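Local coordinates for protein PspGI restriction endonuclease (PDB 3BM3) that probably cleaves DNA at a specific sequence as a type II restriction endonuclease, binding its substrate DNA as an assembly of two subunits, at residues P137-P142 with S153-V159; A201-D206 with Y239-I243; V124-Y128 with I176-F181; I7-P13 with A77-Y83. The protein carries 2 engineered substitutions. Numbering follows the deposited sequence.

Overall arrangement
Interactions 1 and 3 form one continuous body, their centres 13 Å apart. Leu156 of interaction 1 packs on Leu177 of interaction 3, and Ile125 touches Pro137, Ile140 and Leu156, so that edge strand 139-141 and its neighbour 155-160 share a core with helix 167-181. Interaction 2 does not touch them; its centre is about 18 Å from that of interaction 1 and about 22 Å from that of interaction 3. Interactions 2 and 3 both touch the second subunit, where, among other pairs, Tyr128 of one subunit bonds Asp206 of the other. Interaction 4 is remote, 40 Å or more (centres) from the others. Interactions 1 and 4 each come within about 4 Å (nearest atoms) of bound DNA.

Interaction 1: P137-P142 with S153-V159; sequences PAFIIP and SAILITV. Engineered in segment 137-142: Ala138 (natural residue Asp).
The apolar centre lies on the sheet face that carries Phe139, Ile141, Ile155 and Ile157, where Ile141 CD1 meets Ile157 CD1 at 3.4 Å and Ile141 CB lies 4.1 Å from Ile155 CB. All three isoleucines are mt rotamers. Phe139 (chi1 m) brings CD2 to 4.0 Å from Val159 CG2, which sits at its ring edge. On the other face Ile140 CG2 touches Leu156 CD2 at 3.9 Å. Strands 139-141 and 155-159 run antiparallel, their axes 4.8 Å apart at 159°. Phe139-Ile157 and Ile141-Ile155 are hydrogen-bonded pairs flanking the non-hydrogen-bonded pair Ile140-Leu156: Phe139 N to Ile157 O (3.0 Å), Ile157 N to Phe139 O (2.9 Å), Ile141 N to Ile155 O (2.8 Å) and Ile155 N to Ile141 O (2.8 Å). A cis peptide before Pro142 ends the first strand. At the other end the engineered Ala138, Asp in the natural protein, has helical phi/psi (-55°/-45°) and joins Phe139 opposite Ile157 in a classic beta bulge. A water accepts from Val159 N (3.1 Å) and weakly from Ala138 N (3.1 Å). This antiparallel pair at the edge of the mixed sheet, close to the bound DNA, is consistent with the PDDEXK-type nuclease core.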
# COMPACT_ATOMS: atom_id res chain seq x y z
N PRO C 137 4.23 -13.98 2.77
CA PRO C 137 5.50 -13.48 2.32
C PRO C 137 5.67 -13.88 0.85
O PRO C 137 5.19 -14.94 0.42
CB PRO C 137 6.53 -14.22 3.19
CG PRO C 137 5.78 -14.96 4.19
CD PRO C 137 4.33 -14.90 3.91
N ALA C 138 6.35 -13.04 0.08
CA ALA C 138 6.65 -13.38 -1.30
C ALA C 138 7.37 -14.70 -1.38
O ALA C 138 7.05 -15.52 -2.22
CB ALA C 138 7.49 -12.31 -2.02
N PHE C 139 8.35 -14.89 -0.50
CA PHE C 139 9.10 -16.13 -0.48
C PHE C 139 9.28 -16.62 0.93
O PHE C 139 9.47 -15.84 1.85
CB PHE C 139 10.46 -15.92 -1.14
CG PHE C 139 10.34 -15.48 -2.56
CD1 PHE C 139 10.08 -16.42 -3.55
CD2 PHE C 139 10.39 -14.15 -2.91
CE1 PHE C 139 9.90 -16.04 -4.88
CE2 PHE C 139 10.22 -13.77 -4.25
CZ PHE C 139 9.99 -14.71 -5.21
N ILE C 140 9.21 -17.92 1.05
CA ILE C 140 9.57 -18.59 2.26
C ILE C 140 10.70 -19.50 1.90
O ILE C 140 10.59 -20.33 0.99
CB ILE C 140 8.43 -19.41 2.82
CG1 ILE C 140 7.23 -18.51 3.07
CG2 ILE C 140 8.86 -20.09 4.14
CD1 ILE C 140 6.00 -19.21 3.54
N ILE C 141 11.81 -19.35 2.61
CA ILE C 141 13.00 -20.13 2.33
C ILE C 141 13.29 -21.04 3.50
O ILE C 141 13.47 -20.56 4.61
CB ILE C 141 14.17 -19.20 2.02
CG1 ILE C 141 13.81 -18.40 0.74
CG2 ILE C 141 15.43 -20.03 1.87
CD1 ILE C 141 14.79 -17.45 0.30
N PRO C 142 13.33 -22.37 3.28
CA PRO C 142 13.16 -23.07 1.99
C PRO C 142 11.73 -23.45 1.65
O PRO C 142 11.42 -23.73 0.48
CB PRO C 142 13.99 -24.32 2.20
CG PRO C 142 13.81 -24.63 3.65
CD PRO C 142 13.68 -23.31 4.36
N SER C 153 14.35 -21.30 11.55
CA SER C 153 15.16 -22.03 10.58
C SER C 153 14.85 -21.63 9.15
O SER C 153 15.48 -22.10 8.23
CB SER C 153 14.95 -23.54 10.73
OG SER C 153 13.66 -23.94 10.29
N ALA C 154 13.84 -20.77 8.98
CA ALA C 154 13.39 -20.34 7.64
C ALA C 154 13.49 -18.83 7.55
O ALA C 154 13.54 -18.12 8.56
CB ALA C 154 11.95 -20.77 7.39
N ILE C 155 13.49 -18.36 6.31
CA ILE C 155 13.51 -16.93 6.03
C ILE C 155 12.21 -16.59 5.35
O ILE C 155 11.83 -17.24 4.38
CB ILE C 155 14.66 -16.52 5.13
CG1 ILE C 155 15.97 -17.16 5.56
CG2 ILE C 155 14.76 -14.98 5.08
CD1 ILE C 155 17.11 -16.95 4.52
N LEU C 156 11.55 -15.54 5.85
CA LEU C 156 10.41 -14.96 5.18
C LEU C 156 10.93 -13.71 4.49
O LEU C 156 11.59 -12.86 5.11
CB LEU C 156 9.34 -14.58 6.19
CG LEU C 156 9.02 -15.70 7.17
CD1 LEU C 156 7.91 -15.27 8.07
CD2 LEU C 156 8.67 -16.96 6.39
N ILE C 157 10.63 -13.62 3.21
CA ILE C 157 11.09 -12.50 2.42
C ILE C 157 9.91 -11.83 1.77
O ILE C 157 9.12 -12.50 1.08
CB ILE C 157 12.06 -12.92 1.33
CG1 ILE C 157 13.21 -13.72 1.93
CG2 ILE C 157 12.60 -11.65 0.65
CD1 ILE C 157 14.29 -14.19 0.93
N THR C 158 9.77 -10.54 2.03
CA THR C 158 8.76 -9.73 1.39
C THR C 158 9.50 -8.92 0.34
O THR C 158 10.60 -8.43 0.58
CB THR C 158 8.01 -8.83 2.41
OG1 THR C 158 7.29 -9.65 3.33
CG2 THR C 158 7.03 -7.92 1.68
N VAL C 159 8.93 -8.84 -0.86
CA VAL C 159 9.57 -8.24 -1.97
C VAL C 159 8.63 -7.20 -2.56
O VAL C 159 7.45 -7.48 -2.75
CB VAL C 159 9.89 -9.32 -2.98
CG1 VAL C 159 10.28 -8.74 -4.29
CG2 VAL C 159 10.99 -10.23 -2.43
O HOH W 1 6.13 -10.00 -0.47

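Interaction 2: A201-D206 with Y239-I243; sequences AIAMLD and YIQKI
Residues 201-206 are helical, with Leu205 N bonded to Ala201 O (3.0 Å) and Asp206 N to Ile202 O (3.0 Å). Opposite them Tyr239 is helical and Ile240 to Ile243 form a type I turn. Ala201 CB points across to Ile243 CD1 at 4.0 Å. Next, Ile202 (mt) sets CG2 over a face of the Tyr239 ring, 4.1 Å from its centroid and 29° off the normal, a CH-pi contact. Leu205 (mt) wedges between the partners: its CD1 lies 4.0 Å from Tyr239 CD1 at the ring edge and 3.8 Å from Ile243 CG1, while CD2 reaches Lys242 CB at 3.6 Å. Asp206 closes the row, its OD2 accepting a short hydrogen bond from Tyr239 OH (2.5 Å). The same carboxylate oxygen also bonds Tyr128 OH of the second subunit, so the contact borders the dimer interface. Within the subunit it joins helix 198-206 to helix 236-240 and the start of strand 243-245: Leu205 rests on strand 211-214, and Ile243 on helix 216-227.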
# COMPACT_ATOMS: atom_id res chain seq x y z
N ALA C 201 13.86 2.38 6.35
CA ALA C 201 14.87 1.37 6.71
C ALA C 201 14.96 1.27 8.23
O ALA C 201 14.86 0.19 8.83
CB ALA C 201 16.22 1.72 6.10
N ILE C 202 15.15 2.42 8.86
CA ILE C 202 15.34 2.47 10.31
C ILE C 202 14.09 1.99 11.05
O ILE C 202 14.17 1.14 11.92
CB ILE C 202 15.73 3.89 10.74
CG1 ILE C 202 17.09 4.25 10.12
CG2 ILE C 202 15.77 3.99 12.24
CD1 ILE C 202 17.49 5.68 10.36
N ALA C 203 12.93 2.54 10.70
CA ALA C 203 11.68 2.13 11.33
C ALA C 203 11.44 0.62 11.15
O ALA C 203 11.07 -0.05 12.07
CB ALA C 203 10.52 2.95 10.74
N MSE C 204 11.66 0.09 9.95
CA MSE C 204 11.51 -1.34 9.73
C MSE C 204 12.40 -2.12 10.68
O MSE C 204 11.94 -3.00 11.41
CB MSE C 204 11.85 -1.71 8.30
CG MSE C 204 10.88 -1.13 7.33
SE MSE C 204 11.05 -1.93 5.58
CE MSE C 204 9.36 -2.89 5.63
N LEU C 205 13.68 -1.78 10.69
CA LEU C 205 14.63 -2.53 11.49
C LEU C 205 14.34 -2.48 13.00
O LEU C 205 14.74 -3.38 13.77
CB LEU C 205 16.05 -2.09 11.18
CG LEU C 205 16.48 -2.40 9.77
CD1 LEU C 205 17.78 -1.69 9.53
CD2 LEU C 205 16.64 -3.92 9.59
N ASP C 206 13.68 -1.41 13.44
CA ASP C 206 13.30 -1.25 14.82
C ASP C 206 11.98 -1.89 15.14
O ASP C 206 11.57 -1.95 16.30
CB ASP C 206 13.29 0.23 15.18
CG ASP C 206 14.67 0.77 15.46
OD1 ASP C 206 15.58 -0.03 15.81
OD2 ASP C 206 14.83 1.99 15.35
N TYR C 239 22.15 -0.26 12.52
CA TYR C 239 21.30 -0.28 11.36
C TYR C 239 22.03 -0.66 10.10
O TYR C 239 21.53 -1.44 9.29
CB TYR C 239 20.68 1.09 11.19
CG TYR C 239 19.80 1.43 12.34
CD1 TYR C 239 18.52 0.87 12.45
CD2 TYR C 239 20.23 2.29 13.34
CE1 TYR C 239 17.74 1.13 13.51
CE2 TYR C 239 19.41 2.59 14.40
CZ TYR C 239 18.16 2.00 14.48
OH TYR C 239 17.35 2.33 15.54
N ILE C 240 23.21 -0.06 9.94
CA ILE C 240 24.00 -0.26 8.73
C ILE C 240 24.27 -1.74 8.50
O ILE C 240 24.23 -2.21 7.34
CB ILE C 240 25.29 0.59 8.75
CG1 ILE C 240 24.93 2.08 8.62
CG2 ILE C 240 26.19 0.23 7.59
CD1 ILE C 240 26.19 3.02 8.68
N GLN C 241 24.48 -2.49 9.57
CA GLN C 241 24.75 -3.92 9.45
C GLN C 241 23.58 -4.74 8.90
O GLN C 241 23.80 -5.79 8.32
CB GLN C 241 25.17 -4.50 10.78
CG GLN C 241 26.52 -3.97 11.26
CD GLN C 241 26.74 -4.11 12.77
OE1 GLN C 241 27.76 -3.64 13.30
NE2 GLN C 241 25.77 -4.72 13.48
N LYS C 242 22.38 -4.23 9.11
CA LYS C 242 21.14 -4.89 8.73
C LYS C 242 20.60 -4.36 7.41
O LYS C 242 19.57 -4.83 6.96
CB LYS C 242 20.11 -4.71 9.84
CG LYS C 242 20.51 -5.45 11.14
CD LYS C 242 19.73 -4.99 12.39
CE LYS C 242 20.36 -5.56 13.70
NZ LYS C 242 21.65 -4.91 14.19
N ILE C 243 21.26 -3.39 6.80
CA ILE C 243 20.83 -2.86 5.51
C ILE C 243 21.82 -3.39 4.50
O ILE C 243 23.00 -3.28 4.71
CB ILE C 243 20.84 -1.31 5.50
CG1 ILE C 243 19.81 -0.78 6.49
CG2 ILE C 243 20.59 -0.77 4.12
CD1 ILE C 243 20.03 0.73 6.83

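Interaction 3: V124-Y128 with I176-F181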
# COMPACT_ATOMS: atom_id res chain seq x y z
N VAL C 124 0.52 -19.39 2.04
CA VAL C 124 -0.15 -18.66 3.07
C VAL C 124 0.22 -19.27 4.41
O VAL C 124 0.10 -20.50 4.62
CB VAL C 124 -1.65 -18.68 2.85
CG1 VAL C 124 -2.37 -17.86 3.92
CG2 VAL C 124 -1.94 -18.14 1.45
N ILE C 125 0.71 -18.42 5.31
CA ILE C 125 1.02 -18.82 6.66
C ILE C 125 -0.23 -18.54 7.46
O ILE C 125 -0.58 -17.41 7.72
CB ILE C 125 2.22 -18.05 7.23
CG1 ILE C 125 3.44 -18.28 6.36
CG2 ILE C 125 2.45 -18.47 8.69
CD1 ILE C 125 4.65 -17.47 6.81
N LYS C 126 -0.93 -19.60 7.84
CA LYS C 126 -2.21 -19.44 8.52
C LYS C 126 -1.96 -18.90 9.91
O LYS C 126 -1.02 -19.30 10.59
CB LYS C 126 -3.01 -20.74 8.56
CG LYS C 126 -3.72 -21.04 7.25
CD LYS C 126 -2.84 -21.90 6.34
CE LYS C 126 -3.16 -21.74 4.87
NZ LYS C 126 -2.00 -22.17 4.08
N ILE C 127 -2.79 -17.94 10.29
CA ILE C 127 -2.65 -17.27 11.56
C ILE C 127 -3.65 -17.76 12.57
O ILE C 127 -3.33 -17.84 13.76
CB ILE C 127 -2.82 -15.73 11.39
CG1 ILE C 127 -1.73 -15.18 10.45
CG2 ILE C 127 -2.74 -15.04 12.71
CD1 ILE C 127 -0.33 -15.57 10.85
N TYR C 128 -4.85 -18.04 12.09
CA TYR C 128 -5.96 -18.51 12.91
C TYR C 128 -6.42 -19.87 12.45
O TYR C 128 -6.50 -20.13 11.26
CB TYR C 128 -7.12 -17.54 12.76
CG TYR C 128 -6.74 -16.11 13.12
CD1 TYR C 128 -6.50 -15.76 14.43
CD2 TYR C 128 -6.60 -15.13 12.16
CE1 TYR C 128 -6.15 -14.46 14.80
CE2 TYR C 128 -6.23 -13.84 12.50
CZ TYR C 128 -6.03 -13.50 13.83
OH TYR C 128 -5.68 -12.21 14.20
N ILE C 176 2.14 -9.34 12.65
CA ILE C 176 1.18 -10.43 12.69
C ILE C 176 1.90 -11.77 12.89
O ILE C 176 1.51 -12.57 13.73
CB ILE C 176 0.33 -10.45 11.44
CG1 ILE C 176 -0.53 -9.17 11.41
CG2 ILE C 176 -0.60 -11.68 11.41
CD1 ILE C 176 -1.10 -8.90 10.00
N LEU C 177 2.99 -11.96 12.16
CA LEU C 177 3.78 -13.20 12.23
C LEU C 177 4.52 -13.33 13.56
O LEU C 177 4.53 -14.40 14.15
CB LEU C 177 4.75 -13.21 11.08
CG LEU C 177 4.04 -13.51 9.74
CD1 LEU C 177 5.01 -13.26 8.59
CD2 LEU C 177 3.47 -14.95 9.72
N ARG C 178 5.09 -12.23 14.04
CA ARG C 178 5.78 -12.24 15.33
C ARG C 178 4.83 -12.49 16.47
O ARG C 178 5.17 -13.19 17.45
CB ARG C 178 6.55 -10.96 15.53
CG ARG C 178 7.76 -10.95 14.70
CD ARG C 178 8.64 -9.77 14.91
NE ARG C 178 9.59 -9.77 13.81
CZ ARG C 178 10.70 -10.53 13.76
NH1 ARG C 178 11.05 -11.32 14.78
NH2 ARG C 178 11.48 -10.47 12.69
N ASN C 179 3.64 -11.94 16.36
CA ASN C 179 2.63 -12.17 17.36
C ASN C 179 2.34 -13.65 17.44
O ASN C 179 2.29 -14.22 18.54
CB ASN C 179 1.38 -11.38 17.01
CG ASN C 179 0.35 -11.39 18.10
OD1 ASN C 179 0.65 -11.77 19.22
ND2 ASN C 179 -0.86 -10.93 17.78
N LYS C 180 2.21 -14.31 16.29
CA LYS C 180 1.83 -15.71 16.26
C LYS C 180 2.99 -16.65 16.57
O LYS C 180 2.84 -17.62 17.32
CB LYS C 180 1.20 -16.07 14.92
CG LYS C 180 0.93 -17.57 14.85
CD LYS C 180 -0.01 -17.97 13.79
CE LYS C 180 -0.41 -19.43 13.97
NZ LYS C 180 -1.19 -19.60 15.22
N PHE C 181 4.15 -16.35 15.99
CA PHE C 181 5.29 -17.28 15.98
C PHE C 181 6.45 -16.88 16.87
O PHE C 181 7.39 -17.67 17.03
CB PHE C 181 5.78 -17.51 14.55
CG PHE C 181 4.76 -18.16 13.67
CD1 PHE C 181 4.52 -19.52 13.75
CD2 PHE C 181 4.00 -17.40 12.79
CE1 PHE C 181 3.59 -20.12 12.94
CE2 PHE C 181 3.04 -18.00 12.00
CZ PHE C 181 2.83 -19.36 12.09
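Ile127 reaches over one side of the helix and overlaps three of its apolar residues: CG1 lies 3.8 Å from Ile176 CG2, and CD1 is 4.0 Å from Leu177 CD2 and 4.3 Å from Phe181 CE2. With both chi angles in the m well, the side chain folds its tip toward the helix, although its CA-to-CB bond points sideways. Ile125 completes the apolar patch. Its CG2 touches Phe181 CE2 at 3.4 Å and Leu177 CD2 at 3.8 Å, so Leu177 and Phe181, four residues apart and therefore on the same flank of the helix, receive both isoleucines. The CA-to-CB bond of Lys126, between them, points away, and its NZ bonds back to Val124 O at 2.7 Å. At the solvent edge Lys180 extends along the patch, its CD 3.8 Å from Ile127 CD1, and bends at chi4 (p) so that NZ donates to Ile127 O at 3.1 Å. The aliphatic part of the lysine thus lies against the isoleucine, while its amine binds a backbone carbonyl. The contact also borders the dimer: Tyr128 OH bonds Asp206 OD2 of the second subunit, and Asn179 bonds Asn207 of that chain. Within the fold, the end of helix 167-181 is held against the short hairpin of strands 125-126 and 134-135, and Ile125 and Leu177 pack inward on Leu156 of strand 155-160, beside Phe147 of helix 144-149.

Interaction 4: I7-P13 with A77-Y83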
# COMPACT_ATOMS: atom_id res chain seq x y z
N ILE C 7 -5.14 -10.76 -31.59
CA ILE C 7 -5.83 -10.00 -30.57
C ILE C 7 -7.31 -10.24 -30.73
O ILE C 7 -7.88 -9.97 -31.79
CB ILE C 7 -5.49 -8.51 -30.67
CG1 ILE C 7 -4.00 -8.33 -30.33
CG2 ILE C 7 -6.37 -7.72 -29.70
CD1 ILE C 7 -3.39 -7.08 -30.82
N ASP C 8 -7.92 -10.77 -29.69
CA ASP C 8 -9.35 -11.00 -29.67
C ASP C 8 -9.98 -9.87 -28.90
O ASP C 8 -9.92 -9.83 -27.70
CB ASP C 8 -9.64 -12.35 -28.99
CG ASP C 8 -11.13 -12.62 -28.84
OD1 ASP C 8 -11.94 -11.73 -29.15
OD2 ASP C 8 -11.46 -13.73 -28.41
N ILE C 9 -10.61 -8.94 -29.62
CA ILE C 9 -11.16 -7.74 -28.98
C ILE C 9 -12.41 -8.01 -28.16
O ILE C 9 -12.91 -7.10 -27.52
CB ILE C 9 -11.43 -6.61 -29.99
CG1 ILE C 9 -12.44 -7.06 -31.06
CG2 ILE C 9 -10.09 -6.09 -30.56
CD1 ILE C 9 -13.20 -5.92 -31.68
N THR C 10 -12.93 -9.24 -28.17
CA THR C 10 -14.05 -9.59 -27.30
C THR C 10 -13.58 -9.96 -25.88
O THR C 10 -14.40 -10.19 -24.99
CB THR C 10 -14.88 -10.75 -27.87
OG1 THR C 10 -14.13 -11.96 -27.80
CG2 THR C 10 -15.30 -10.45 -29.35
N LYS C 11 -12.27 -10.03 -25.68
CA LYS C 11 -11.70 -10.24 -24.33
C LYS C 11 -11.38 -8.90 -23.68
O LYS C 11 -11.40 -7.87 -24.34
CB LYS C 11 -10.43 -11.07 -24.40
CG LYS C 11 -10.63 -12.45 -24.91
CD LYS C 11 -9.31 -13.17 -24.97
CE LYS C 11 -9.47 -14.62 -25.32
NZ LYS C 11 -8.13 -15.29 -25.50
N LYS C 12 -11.10 -8.92 -22.37
CA LYS C 12 -10.55 -7.75 -21.71
C LYS C 12 -9.22 -7.48 -22.43
O LYS C 12 -8.53 -8.42 -22.84
CB LYS C 12 -10.33 -7.96 -20.21
CG LYS C 12 -11.60 -8.02 -19.36
CD LYS C 12 -11.26 -8.25 -17.89
CE LYS C 12 -12.53 -8.35 -17.06
NZ LYS C 12 -12.41 -9.35 -15.96
N PRO C 13 -8.89 -6.22 -22.66
CA PRO C 13 -7.71 -5.94 -23.47
C PRO C 13 -6.44 -6.62 -22.98
O PRO C 13 -5.69 -7.18 -23.75
CB PRO C 13 -7.57 -4.40 -23.40
CG PRO C 13 -8.55 -3.93 -22.39
CD PRO C 13 -9.58 -5.00 -22.20
N ALA C 77 -5.34 -2.32 -31.52
CA ALA C 77 -6.46 -3.17 -31.89
C ALA C 77 -7.73 -2.66 -31.25
O ALA C 77 -8.78 -2.58 -31.91
CB ALA C 77 -6.20 -4.63 -31.48
N TYR C 78 -7.65 -2.30 -29.96
CA TYR C 78 -8.83 -1.82 -29.23
C TYR C 78 -9.26 -0.43 -29.69
O TYR C 78 -10.44 -0.15 -29.75
CB TYR C 78 -8.65 -1.89 -27.72
CG TYR C 78 -8.89 -3.28 -27.24
CD1 TYR C 78 -7.93 -4.28 -27.41
CD2 TYR C 78 -10.10 -3.64 -26.64
CE1 TYR C 78 -8.16 -5.58 -26.99
CE2 TYR C 78 -10.34 -4.95 -26.20
CZ TYR C 78 -9.36 -5.91 -26.39
OH TYR C 78 -9.57 -7.21 -25.97
N LEU C 79 -8.31 0.42 -30.05
CA LEU C 79 -8.67 1.75 -30.57
C LEU C 79 -9.37 1.57 -31.90
O LEU C 79 -10.37 2.26 -32.19
CB LEU C 79 -7.45 2.64 -30.72
CG LEU C 79 -6.75 3.02 -29.41
CD1 LEU C 79 -5.68 4.09 -29.70
CD2 LEU C 79 -7.69 3.42 -28.34
N SER C 80 -8.88 0.65 -32.73
CA SER C 80 -9.56 0.38 -34.02
C SER C 80 -11.00 -0.08 -33.83
O SER C 80 -11.87 0.19 -34.68
CB SER C 80 -8.78 -0.66 -34.81
OG SER C 80 -7.57 -0.11 -35.29
N ALA C 81 -11.22 -0.82 -32.75
CA ALA C 81 -12.55 -1.29 -32.33
C ALA C 81 -13.41 -0.24 -31.63
O ALA C 81 -14.56 -0.53 -31.26
CB ALA C 81 -12.39 -2.49 -31.42
N GLY C 82 -12.89 0.95 -31.39
CA GLY C 82 -13.68 2.00 -30.73
C GLY C 82 -13.84 1.84 -29.23
O GLY C 82 -14.69 2.49 -28.60
N TYR C 83 -12.96 1.05 -28.61
CA TYR C 83 -13.01 0.81 -27.19
C TYR C 83 -12.71 2.07 -26.36
O TYR C 83 -11.88 2.86 -26.74
CB TYR C 83 -12.01 -0.28 -26.86
CG TYR C 83 -12.14 -0.88 -25.51
CD1 TYR C 83 -12.90 -2.03 -25.33
CD2 TYR C 83 -11.44 -0.39 -24.44
CE1 TYR C 83 -12.98 -2.62 -24.10
CE2 TYR C 83 -11.54 -0.95 -23.21
CZ TYR C 83 -12.30 -2.08 -23.04
OH TYR C 83 -12.40 -2.69 -21.83
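The ring of Tyr78 is sandwiched between two aliphatic side chains of the same N-terminal loop, each making a CH-pi contact. Pro13 CB stands 3.8 Å from the Tyr78 ring centroid over one face, and Ile9 CG2 stands 4.2 Å from it over the opposite face, 10° and 12° off the normal respectively. The loop curls round the tip of the tyrosine, whose OH donates a short hydrogen bond to Lys11 O (2.5 Å). A type I turn from Asp8 to Lys11 and an Asx turn shape this curl: Asp8 OD1 accepts from Thr10 N (2.9 Å) and from Thr10 OG1 (2.6 Å). Further contacts widen the patch, Ile7 CG2 meeting Ala77 CB at 3.6 Å and Ile9 CD1 meeting Ala81 CB at 3.5 Å. After Ser80 the helix ends in a Schellman motif, with Gly82 at positive phi, Tyr83 N bonded to Tyr78 O (3.0 Å) and Gly82 N to Leu79 O (3.0 Å); the reversal brings Tyr83 OH to 3.7 Å from Pro13 CD. Lys12 packs on a phosphate of the bound DNA. The N-terminal loop before helix 20-31 thus covers the end of helix 52-80, and Pro13 fits against Val74 of that helix and Leu88 of helix 85-115.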